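PDB 4H6X: thiazoline oxidase/subtilisin-like protease from Prochloron didemni, which probably cleaves and macrocyclises precursor peptides in patellamide maturation, as a subtilisin-like serine protease of a transamidating family. Local coordinates for residues H24-D30 with F126-C132; D39-D43 with L106-C111; D43-C48 with A260-E265; V203-G207 with T273-A277. All blocks are in the same frame, centred on the assembly; numbering follows the deposited sequence.

Contact 1: H24-D30 with F126-C132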
loop_
_atom_site.group_PDB
_atom_site.type_symbol
_atom_site.label_atom_id
_atom_site.label_comp_id
_atom_site.label_asym_id
_atom_site.label_seq_id
_atom_site.Cartn_x
_atom_site.Cartn_y
_atom_site.Cartn_z
ATOM N N HIS A 24 -9.722 0.260 14.121
ATOM C CA HIS A 24 -10.905 0.183 13.228
ATOM C C HIS A 24 -12.190 0.595 13.950
ATOM O O HIS A 24 -13.067 1.240 13.362
ATOM C CB HIS A 24 -11.083 -1.202 12.599
ATOM C CG HIS A 24 -10.276 -1.420 11.352
ATOM N ND1 HIS A 24 -9.864 -0.389 10.534
ATOM C CD2 HIS A 24 -9.834 -2.559 10.770
ATOM C CE1 HIS A 24 -9.182 -0.885 9.515
ATOM N NE2 HIS A 24 -9.149 -2.198 9.634
ATOM N N ASN A 25 -12.282 0.250 15.235
ATOM C CA ASN A 25 -13.443 0.639 16.043
ATOM C C ASN A 25 -13.608 2.139 16.157
ATOM O O ASN A 25 -14.715 2.623 16.372
ATOM C CB ASN A 25 -13.380 0.010 17.437
ATOM C CG ASN A 25 -13.601 -1.486 17.402
ATOM O OD1 ASN A 25 -14.007 -2.038 16.376
ATOM N ND2 ASN A 25 -13.330 -2.152 18.515
ATOM N N GLN A 26 -12.501 2.866 16.008
ATOM C CA GLN A 26 -12.498 4.329 16.106
ATOM C C GLN A 26 -12.612 5.028 14.740
ATOM O O GLN A 26 -13.291 6.056 14.618
ATOM C CB GLN A 26 -11.245 4.800 16.843
ATOM C CG GLN A 26 -11.082 4.164 18.214
ATOM C CD GLN A 26 -10.087 4.893 19.090
ATOM O OE1 GLN A 26 -10.155 6.108 19.244
ATOM N NE2 GLN A 26 -9.163 4.149 19.681
ATOM N N THR A 27 -11.941 4.473 13.723
ATOM C CA THR A 27 -12.006 5.021 12.360
ATOM C C THR A 27 -11.798 3.948 11.270
ATOM O O THR A 27 -11.064 2.969 11.467
ATOM C CB THR A 27 -11.048 6.246 12.166
ATOM O OG1 THR A 27 -11.289 6.876 10.896
ATOM C CG2 THR A 27 -9.575 5.859 12.272
ATOM N N LEU A 28 -12.481 4.123 10.141
ATOM C CA LEU A 28 -12.149 3.371 8.928
ATOM C C LEU A 28 -11.538 4.326 7.898
ATOM O O LEU A 28 -11.407 3.991 6.723
ATOM C CB LEU A 28 -13.374 2.652 8.343
ATOM C CG LEU A 28 -14.056 1.538 9.147
ATOM C CD1 LEU A 28 -15.189 0.936 8.325
ATOM C CD2 LEU A 28 -13.091 0.450 9.609
ATOM N N GLY A 29 -11.160 5.514 8.361
ATOM C CA GLY A 29 -10.515 6.520 7.529
ATOM C C GLY A 29 -11.352 7.770 7.357
ATOM O O GLY A 29 -12.548 7.788 7.672
ATOM N N ASP A 30 -10.718 8.819 6.852
ATOM C CA ASP A 30 -11.386 10.083 6.604
ATOM C C ASP A 30 -11.077 10.570 5.190
ATOM O O ASP A 30 -9.915 10.597 4.795
ATOM C CB ASP A 30 -10.914 11.112 7.628
ATOM C CG ASP A 30 -11.802 12.317 7.675
ATOM O OD1 ASP A 30 -11.765 13.144 6.742
ATOM O OD2 ASP A 30 -12.552 12.432 8.658
ATOM N N PHE A 126 -11.569 -6.378 2.067
ATOM C CA PHE A 126 -11.799 -5.311 3.026
ATOM C C PHE A 126 -10.429 -4.688 3.344
ATOM O O PHE A 126 -9.583 -5.329 3.952
ATOM C CB PHE A 126 -12.469 -5.902 4.272
ATOM C CG PHE A 126 -12.554 -4.968 5.458
ATOM C CD1 PHE A 126 -12.675 -3.592 5.295
ATOM C CD2 PHE A 126 -12.550 -5.492 6.760
ATOM C CE1 PHE A 126 -12.762 -2.751 6.395
ATOM C CE2 PHE A 126 -12.649 -4.656 7.863
ATOM C CZ PHE A 126 -12.748 -3.284 7.678
ATOM N N GLY A 127 -10.215 -3.458 2.889
ATOM C CA GLY A 127 -8.925 -2.794 3.072
ATOM C C GLY A 127 -8.758 -2.188 4.459
ATOM O O GLY A 127 -9.701 -2.136 5.235
ATOM N N ILE A 128 -7.550 -1.730 4.764
ATOM C CA ILE A 128 -7.245 -1.125 6.064
ATOM C C ILE A 128 -7.992 0.192 6.250
ATOM O O ILE A 128 -8.491 0.492 7.346
ATOM C CB ILE A 128 -5.719 -0.932 6.232
ATOM C CG1 ILE A 128 -5.001 -2.293 6.155
ATOM C CG2 ILE A 128 -5.386 -0.208 7.535
ATOM C CD1 ILE A 128 -5.295 -3.251 7.299
ATOM N N ALA A 129 -8.109 0.966 5.176
ATOM C CA ALA A 129 -8.654 2.315 5.285
ATOM C C ALA A 129 -9.687 2.629 4.190
ATOM O O ALA A 129 -9.474 3.535 3.354
ATOM C CB ALA A 129 -7.517 3.336 5.300
ATOM N N PRO A 130 -10.818 1.887 4.194
ATOM C CA PRO A 130 -11.842 1.999 3.140
ATOM C C PRO A 130 -12.469 3.392 2.973
ATOM O O PRO A 130 -13.075 3.663 1.930
ATOM C CB PRO A 130 -12.916 0.995 3.589
ATOM C CG PRO A 130 -12.742 0.898 5.072
ATOM C CD PRO A 130 -11.244 0.947 5.255
ATOM N N ASN A 131 -12.331 4.266 3.969
ATOM C CA ASN A 131 -12.984 5.581 3.897
ATOM C C ASN A 131 -12.092 6.757 3.512
ATOM O O ASN A 131 -12.578 7.879 3.379
ATOM C CB ASN A 131 -13.747 5.901 5.197
ATOM C CG ASN A 131 -15.087 5.184 5.287
ATOM O OD1 ASN A 131 -15.666 5.063 6.371
ATOM N ND2 ASN A 131 -15.590 4.715 4.151
ATOM N N CYS A 132 -10.798 6.501 3.331
ATOM C CA CYS A 132 -9.875 7.527 2.820
ATOM C C CYS A 132 -10.038 7.718 1.331
ATOM O O CYS A 132 -10.562 6.831 0.638
ATOM C CB CYS A 132 -8.424 7.153 3.131
ATOM S SG CYS A 132 -8.070 7.175 4.903
HETATM O O HOH W 1 -14.249 5.991 9.071
#
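A type I beta turn from A129 to C132, closed by the backbone bond from C132 N to A129 O (3.2 Å), leads into strand 133-138 of the subtilisin-like parallel sheet, and the segment that leaves helix 20-26 lies against it. The joint is one backbone hydrogen bond, from N131 N to L28 O at 2.9 Å. L28 O also faces the ring nitrogen P130 N at 3.3 Å, but proline has no hydrogen to give. L28 has more surface covered by the other segment than any other residue here: its CB packs on P130 CG (3.8 Å) and its CD2 reaches F126 CZ (4.2 Å). Beyond it, the H24 and F126 rings lie roughly parallel, planes at 30°, but slid apart so that they barely overlap. The backbones run nearest at G29, whose CA is 4.5 Å from N131 CA, with a positive phi of 115°; a CB here would clash with C132 SG. G29 also closes an ST turn, G29 N giving its hydrogen to T27 OG1 at 2.9 Å. Helix 273-293 lies alongside, L286 meeting H24 and I128. Water 1 finishes the seam, taking a hydrogen from L28 N (2.8 Å) and giving its own to G29 O (2.8 Å) and N131 OD1 (3.2 Å).

Contact 2: D39-D43 with L106-C111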
loop_
_atom_site.group_PDB
_atom_site.type_symbol
_atom_site.label_atom_id
_atom_site.label_comp_id
_atom_site.label_asym_id
_atom_site.label_seq_id
_atom_site.Cartn_x
_atom_site.Cartn_y
_atom_site.Cartn_z
ATOM N N ASP A 39 1.919 3.205 -8.935
ATOM C CA ASP A 39 1.988 1.767 -9.206
ATOM C C ASP A 39 1.405 1.566 -10.604
ATOM O O ASP A 39 1.388 2.510 -11.400
ATOM C CB ASP A 39 1.173 1.006 -8.136
ATOM C CG ASP A 39 1.545 -0.482 -8.028
ATOM O OD1 ASP A 39 2.003 -1.099 -9.021
ATOM O OD2 ASP A 39 1.324 -1.053 -6.940
ATOM N N GLY A 40 0.925 0.364 -10.904
ATOM C CA GLY A 40 0.251 0.099 -12.192
ATOM C C GLY A 40 -1.183 0.602 -12.232
ATOM O O GLY A 40 -1.609 1.417 -11.399
ATOM N N ASP A 41 -1.932 0.098 -13.209
ATOM C CA ASP A 41 -3.294 0.514 -13.468
ATOM C C ASP A 41 -4.266 -0.534 -12.900
ATOM O O ASP A 41 -4.384 -1.627 -13.451
ATOM C CB ASP A 41 -3.497 0.682 -14.985
ATOM C CG ASP A 41 -4.823 1.320 -15.339
ATOM O OD1 ASP A 41 -5.576 1.704 -14.435
ATOM O OD2 ASP A 41 -5.118 1.446 -16.544
ATOM N N PRO A 42 -4.969 -0.195 -11.804
ATOM C CA PRO A 42 -5.872 -1.121 -11.135
ATOM C C PRO A 42 -7.225 -1.215 -11.838
ATOM O O PRO A 42 -7.586 -0.348 -12.645
ATOM C CB PRO A 42 -6.057 -0.475 -9.760
ATOM C CG PRO A 42 -6.013 0.971 -10.061
ATOM C CD PRO A 42 -4.965 1.121 -11.144
ATOM N N ASP A 43 -7.972 -2.258 -11.502
ATOM C CA ASP A 43 -9.226 -2.573 -12.188
ATOM C C ASP A 43 -10.384 -2.066 -11.336
ATOM O O ASP A 43 -10.766 -2.696 -10.362
ATOM C CB ASP A 43 -9.300 -4.089 -12.427
ATOM C CG ASP A 43 -10.597 -4.539 -13.118
ATOM O OD1 ASP A 43 -11.466 -3.699 -13.442
ATOM O OD2 ASP A 43 -10.734 -5.763 -13.323
ATOM N N LEU A 106 2.707 -5.357 -13.066
ATOM C CA LEU A 106 2.488 -4.028 -12.459
ATOM C C LEU A 106 1.019 -3.723 -12.210
ATOM O O LEU A 106 0.658 -3.191 -11.149
ATOM C CB LEU A 106 3.101 -2.922 -13.330
ATOM C CG LEU A 106 3.557 -1.678 -12.559
ATOM C CD1 LEU A 106 4.780 -1.998 -11.712
ATOM C CD2 LEU A 106 3.849 -0.520 -13.507
ATOM N N ASN A 107 0.162 -4.040 -13.181
ATOM C CA ASN A 107 -1.263 -3.736 -13.029
ATOM C C ASN A 107 -1.916 -4.656 -12.016
ATOM O O ASN A 107 -2.784 -4.232 -11.240
ATOM C CB ASN A 107 -1.993 -3.819 -14.366
ATOM C CG ASN A 107 -1.488 -2.800 -15.363
ATOM O OD1 ASN A 107 -0.873 -1.797 -14.988
ATOM N ND2 ASN A 107 -1.746 -3.047 -16.649
ATOM N N ASP A 108 -1.477 -5.914 -12.021
ATOM C CA ASP A 108 -1.956 -6.892 -11.054
ATOM C C ASP A 108 -1.590 -6.419 -9.634
ATOM O O ASP A 108 -2.412 -6.462 -8.719
ATOM C CB ASP A 108 -1.322 -8.257 -11.342
ATOM C CG ASP A 108 -1.703 -9.304 -10.325
ATOM O OD1 ASP A 108 -2.783 -9.897 -10.486
ATOM O OD2 ASP A 108 -0.921 -9.536 -9.377
ATOM N N HIS A 109 -0.349 -5.965 -9.486
ATOM C CA HIS A 109 0.176 -5.471 -8.211
ATOM C C HIS A 109 -0.634 -4.258 -7.717
ATOM O O HIS A 109 -1.007 -4.170 -6.542
ATOM C CB HIS A 109 1.654 -5.129 -8.408
ATOM C CG HIS A 109 2.372 -4.791 -7.148
ATOM N ND1 HIS A 109 2.413 -3.511 -6.636
ATOM C CD2 HIS A 109 3.102 -5.559 -6.306
ATOM C CE1 HIS A 109 3.121 -3.510 -5.521
ATOM N NE2 HIS A 109 3.544 -4.742 -5.298
ATOM N N ALA A 110 -0.939 -3.345 -8.637
ATOM C CA ALA A 110 -1.782 -2.197 -8.364
ATOM C C ALA A 110 -3.163 -2.596 -7.846
ATOM O O ALA A 110 -3.667 -1.969 -6.925
ATOM C CB ALA A 110 -1.925 -1.331 -9.612
ATOM N N CYS A 111 -3.777 -3.625 -8.440
ATOM C CA CYS A 111 -5.108 -4.058 -7.965
ATOM C C CYS A 111 -5.028 -4.532 -6.533
ATOM O O CYS A 111 -5.894 -4.220 -5.723
ATOM C CB CYS A 111 -5.691 -5.200 -8.796
ATOM S SG CYS A 111 -6.201 -4.751 -10.463
#
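Here the end of strand 34-39 meets helix 101-118, and the His-carboxylate pair of D39 and H109 is consistent with two-thirds of a subtilisin-type Ser-His-Asp triad. H109 ND1 donates to D39 OD2 at 2.7 Å and only weakly to D39 OD1 at 3.4 Å. That second oxygen is better served by its neighbour, since G40 N gives its hydrogen to D39 OD1 at 2.6 Å. The far side of the imidazole is taken too, H109 NE2 bonding to S274 OG. Two residues after D39, D41 N donates almost straight to N107 OD1 (2.8 Å, 175°), while N107 ND2 goes to Y73 and D140. The D41 carboxylate forms a salt bridge with K56, and that of D43 is held by T45 and C263. Close approach depends on G40: a CB there would run into L106 O and N107 N, and its CA comes within 4.2 Å of N107 CA. A110 CB then nestles against G40 O at 3.3 Å, and C111 SG sits 3.7 Å from P42 CA. Thus the loop after strand 34-39 is laid along one face of helix 101-118, with strand 133-138 touching D41 and P42 through P138 and N136.

Contact 3: D43-C48 with A260-E265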
loop_
_atom_site.group_PDB
_atom_site.type_symbol
_atom_site.label_atom_id
_atom_site.label_comp_id
_atom_site.label_asym_id
_atom_site.label_seq_id
_atom_site.Cartn_x
_atom_site.Cartn_y
_atom_site.Cartn_z
ATOM N N ASP A 43 -7.972 -2.258 -11.502
ATOM C CA ASP A 43 -9.226 -2.573 -12.188
ATOM C C ASP A 43 -10.384 -2.066 -11.336
ATOM O O ASP A 43 -10.766 -2.696 -10.362
ATOM C CB ASP A 43 -9.300 -4.089 -12.427
ATOM C CG ASP A 43 -10.597 -4.539 -13.118
ATOM O OD1 ASP A 43 -11.466 -3.699 -13.442
ATOM O OD2 ASP A 43 -10.734 -5.763 -13.323
ATOM N N TYR A 44 -10.930 -0.915 -11.713
ATOM C CA TYR A 44 -12.013 -0.273 -10.959
ATOM C C TYR A 44 -13.400 -0.894 -11.151
ATOM O O TYR A 44 -14.369 -0.391 -10.587
ATOM C CB TYR A 44 -12.099 1.215 -11.321
ATOM C CG TYR A 44 -11.117 2.111 -10.614
ATOM C CD1 TYR A 44 -10.090 1.585 -9.816
ATOM C CD2 TYR A 44 -11.189 3.492 -10.766
ATOM C CE1 TYR A 44 -9.185 2.419 -9.172
ATOM C CE2 TYR A 44 -10.289 4.322 -10.123
ATOM C CZ TYR A 44 -9.289 3.782 -9.336
ATOM O OH TYR A 44 -8.380 4.622 -8.711
ATOM N N THR A 45 -13.504 -1.959 -11.944
ATOM C CA THR A 45 -14.773 -2.704 -12.045
ATOM C C THR A 45 -14.957 -3.710 -10.903
ATOM O O THR A 45 -16.043 -4.249 -10.736
ATOM C CB THR A 45 -14.945 -3.448 -13.396
ATOM O OG1 THR A 45 -13.970 -4.496 -13.514
ATOM C CG2 THR A 45 -14.828 -2.498 -14.574
ATOM N N LEU A 46 -13.912 -3.962 -10.115
ATOM C CA LEU A 46 -14.027 -4.921 -9.005
ATOM C C LEU A 46 -14.890 -4.369 -7.882
ATOM O O LEU A 46 -14.773 -3.191 -7.526
ATOM C CB LEU A 46 -12.655 -5.335 -8.482
ATOM C CG LEU A 46 -11.668 -5.804 -9.552
ATOM C CD1 LEU A 46 -10.337 -6.208 -8.937
ATOM C CD2 LEU A 46 -12.246 -6.947 -10.379
ATOM N N SER A 47 -15.754 -5.221 -7.323
ATOM C CA SER A 47 -16.738 -4.778 -6.332
ATOM C C SER A 47 -16.099 -4.222 -5.062
ATOM O O SER A 47 -16.690 -3.377 -4.400
ATOM C CB SER A 47 -17.740 -5.892 -5.983
ATOM O OG SER A 47 -17.090 -7.049 -5.470
ATOM N N CYS A 48 -14.888 -4.670 -4.739
ATOM C CA CYS A 48 -14.172 -4.128 -3.581
ATOM C C CYS A 48 -13.948 -2.617 -3.663
ATOM O O CYS A 48 -13.723 -1.975 -2.643
ATOM C CB CYS A 48 -12.858 -4.872 -3.344
ATOM S SG CYS A 48 -11.612 -4.636 -4.631
ATOM N N ALA A 260 -7.155 -8.038 -4.231
ATOM C CA ALA A 260 -7.786 -8.231 -5.539
ATOM C C ALA A 260 -6.796 -8.467 -6.684
ATOM O O ALA A 260 -5.624 -8.059 -6.614
ATOM C CB ALA A 260 -8.685 -7.051 -5.853
ATOM N N GLN A 261 -7.289 -9.119 -7.739
ATOM C CA GLN A 261 -6.555 -9.315 -8.977
ATOM C C GLN A 261 -7.480 -8.903 -10.136
ATOM O O GLN A 261 -8.706 -9.033 -10.023
ATOM C CB GLN A 261 -6.054 -10.765 -9.108
ATOM C CG GLN A 261 -7.152 -11.812 -9.281
ATOM C CD GLN A 261 -6.715 -13.231 -8.965
ATOM O OE1 GLN A 261 -7.451 -13.974 -8.314
ATOM N NE2 GLN A 261 -5.547 -13.621 -9.433
ATOM N N PRO A 262 -6.908 -8.377 -11.236
ATOM C CA PRO A 262 -7.729 -7.813 -12.319
ATOM C C PRO A 262 -8.735 -8.805 -12.916
ATOM O O PRO A 262 -8.448 -10.002 -12.991
ATOM C CB PRO A 262 -6.704 -7.441 -13.406
ATOM C CG PRO A 262 -5.368 -7.470 -12.755
ATOM C CD PRO A 262 -5.460 -8.289 -11.508
ATOM N N CYS A 263 -9.885 -8.277 -13.338
ATOM C CA CYS A 263 -10.869 -8.976 -14.187
ATOM C C CYS A 263 -11.650 -10.096 -13.509
ATOM O O CYS A 263 -12.358 -10.849 -14.179
ATOM C CB CYS A 263 -10.216 -9.508 -15.460
ATOM S SG CYS A 263 -9.469 -8.227 -16.475
ATOM N N THR A 264 -11.522 -10.211 -12.194
ATOM C CA THR A 264 -12.258 -11.228 -11.466
ATOM C C THR A 264 -12.579 -10.797 -10.047
ATOM O O THR A 264 -11.857 -10.008 -9.449
ATOM C CB THR A 264 -11.560 -12.603 -11.461
ATOM O OG1 THR A 264 -12.318 -13.501 -10.646
ATOM C CG2 THR A 264 -10.138 -12.517 -10.893
ATOM N N GLU A 265 -13.666 -11.345 -9.516
ATOM C CA GLU A 265 -14.084 -11.040 -8.162
ATOM C C GLU A 265 -13.336 -11.864 -7.123
ATOM O O GLU A 265 -13.350 -11.513 -5.945
ATOM C CB GLU A 265 -15.601 -11.196 -8.007
ATOM C CG GLU A 265 -16.384 -10.057 -8.635
ATOM C CD GLU A 265 -16.097 -8.702 -7.987
ATOM O OE1 GLU A 265 -15.955 -8.627 -6.744
ATOM O OE2 GLU A 265 -16.028 -7.707 -8.726
HETATM O O HOH W 2 -16.894 -6.856 -10.953
HETATM O O HOH W 3 -13.614 -7.262 -5.743
#
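Three residues carry this contact between two loops: L46, E265 and D43. L46 buries the largest area, pushing its methyls into the concave side of the 260-265 loop, where L46 CD1 lies 3.6 Å from A260 CB and 3.4 Å from Q261 O, and L46 CD2 comes to 3.2 Å from T264 O. C48 SG also rests on A260 CB, at 4.0 Å. E265, though exposed, folds its carboxylate back over the start of the 3-10 segment. S47 N donates to E265 OE2 at 2.9 Å and weakly to E265 OE1 at 3.5 Å, and S47 OG makes a very short bond of 2.3 Å to E265 OE1. Two waters extend this grip: water 2 joins T45 O to E265 OE2, and water 3 joins C48 N to E265 OE1. D43 works at the other end, its two oxygens divided between the loops. D43 OD2 accepts from C263 N at 2.7 Å, tying down the type II turn from Q261 to T264, whereas D43 OD1 accepts from T45 N at 3.1 Å, an Asx turn, and also from T45 OG1 at 2.6 Å, within the type I turn from D43 to L46. The pair joins the connection between strands 34-39 and 53-56 to the hairpin of strands 257-259 and 268-270, beside helix 101-118, where C111 touches D43 and P262, and helix 70-82, where Y73 meets P262 and C263.

Contact 4: V203-G207 with T273-A277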
loop_
_atom_site.group_PDB
_atom_site.type_symbol
_atom_site.label_atom_id
_atom_site.label_comp_id
_atom_site.label_asym_id
_atom_site.label_seq_id
_atom_site.Cartn_x
_atom_site.Cartn_y
_atom_site.Cartn_z
ATOM N N VAL A 203 5.751 6.159 1.677
ATOM C CA VAL A 203 5.836 4.751 2.103
ATOM C C VAL A 203 6.340 3.905 0.944
ATOM O O VAL A 203 5.859 4.016 -0.199
ATOM C CB VAL A 203 4.482 4.189 2.634
ATOM C CG1 VAL A 203 4.659 2.774 3.183
ATOM C CG2 VAL A 203 3.899 5.079 3.730
ATOM N N SER A 204 7.317 3.064 1.248
ATOM C CA SER A 204 7.960 2.260 0.249
ATOM C C SER A 204 8.403 0.949 0.903
ATOM O O SER A 204 8.747 0.934 2.082
ATOM C CB SER A 204 9.142 3.045 -0.335
ATOM O OG SER A 204 10.017 2.216 -1.053
ATOM N N PRO A 205 8.349 -0.167 0.150
ATOM C CA PRO A 205 8.838 -1.452 0.652
ATOM C C PRO A 205 10.352 -1.487 0.625
ATOM O O PRO A 205 10.957 -0.763 -0.148
ATOM C CB PRO A 205 8.280 -2.457 -0.362
ATOM C CG PRO A 205 8.111 -1.682 -1.626
ATOM C CD PRO A 205 7.768 -0.284 -1.204
ATOM N N THR A 206 10.967 -2.316 1.454
ATOM C CA THR A 206 12.427 -2.456 1.400
ATOM C C THR A 206 12.930 -3.243 0.179
ATOM O O THR A 206 14.062 -3.047 -0.251
ATOM C CB THR A 206 13.003 -3.080 2.683
ATOM O OG1 THR A 206 12.333 -4.317 2.947
ATOM C CG2 THR A 206 12.841 -2.123 3.863
ATOM N N GLY A 207 12.095 -4.128 -0.369
ATOM C CA GLY A 207 12.463 -4.930 -1.545
ATOM C C GLY A 207 12.656 -6.419 -1.282
ATOM O O GLY A 207 13.035 -6.832 -0.177
ATOM N N THR A 273 7.587 -7.803 0.396
ATOM C CA THR A 273 7.665 -6.540 1.142
ATOM C C THR A 273 6.696 -5.511 0.595
ATOM O O THR A 273 6.211 -4.673 1.344
ATOM C CB THR A 273 9.071 -5.900 1.160
ATOM O OG1 THR A 273 9.543 -5.696 -0.183
ATOM C CG2 THR A 273 10.046 -6.742 1.964
ATOM N N SER A 274 6.415 -5.581 -0.712
ATOM C CA SER A 274 5.454 -4.673 -1.322
ATOM C C SER A 274 4.005 -5.072 -1.034
ATOM O O SER A 274 3.082 -4.351 -1.403
ATOM C CB SER A 274 5.718 -4.514 -2.825
ATOM O OG SER A 274 5.252 -5.624 -3.548
ATOM N N MET A 275 3.820 -6.210 -0.359
ATOM C CA MET A 275 2.521 -6.603 0.207
ATOM C C MET A 275 2.380 -6.033 1.626
ATOM O O MET A 275 1.284 -5.703 2.073
ATOM C CB MET A 275 2.389 -8.131 0.244
ATOM C CG MET A 275 2.376 -8.813 -1.118
ATOM S SD MET A 275 0.986 -8.199 -2.068
ATOM C CE MET A 275 1.834 -7.167 -3.267
ATOM N N ALA A 276 3.502 -5.908 2.323
ATOM C CA ALA A 276 3.521 -5.337 3.671
ATOM C C ALA A 276 3.404 -3.807 3.669
ATOM O O ALA A 276 2.759 -3.249 4.539
ATOM C CB ALA A 276 4.779 -5.777 4.416
ATOM N N ALA A 277 4.028 -3.135 2.700
ATOM C CA ALA A 277 3.953 -1.646 2.601
ATOM C C ALA A 277 2.535 -1.064 2.587
ATOM O O ALA A 277 2.274 -0.120 3.319
ATOM C CB ALA A 277 4.768 -1.127 1.406
#
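Strand 203-205 and residues 273-277, the first turn of helix 273-293, run nearly antiparallel, their short axes at 158° and 7.0 Å apart at closest, with P205 CA 5.1 Å from S274 CA. After the strand the chain turns, and G207 N donates to T273 OG1 at 3.0 Å. T273 buries the largest area here: its O lies 3.5 Å from P205 CB, and its CG2 3.5 Å from T206 OG1. The P205 ring fills the gap between strand and helix, its CG 3.9 Å from S274 CB and its CD 4.1 Å from A277 CB; the same methyl, A277 CB, is met by V203 CG1 at 4.3 Å. The Gly-Thr-Ser-Met-Ala-Ala-Pro sequence at this helix start is the subtilase serine motif, so S274, whose OG bonds to H109 NE2, is probably the nucleophile. Strand 201-205 sits inside the parallel sheet between strands 170-173 and 224-229, while M275, on the far side of helix 273-293, packs against H109 and H112 of helix 101-118.

From the N terminus, contact 1 opens at 24-30 and contact 2 at 39-43; D43 then passes directly into contact 3. Helix 101-118 closes contact 2, which is nested within the loop that contact 1 closes at 126-132, just before strand 133-138. Contact 3 stays open much longer, so it crosses contacts 1 and 2, and contact 4, opened at 203-207, before closing at 260-265; contact 4 closes last, at 273-277, in series after contacts 1 and 2. Contacts 2 and 3 touch where D108 and C111 meet P262. Between contacts 2 and 4, H109 NE2 lies 2.6 Å from S274 OG, bringing the two helices together in a probable catalytic site.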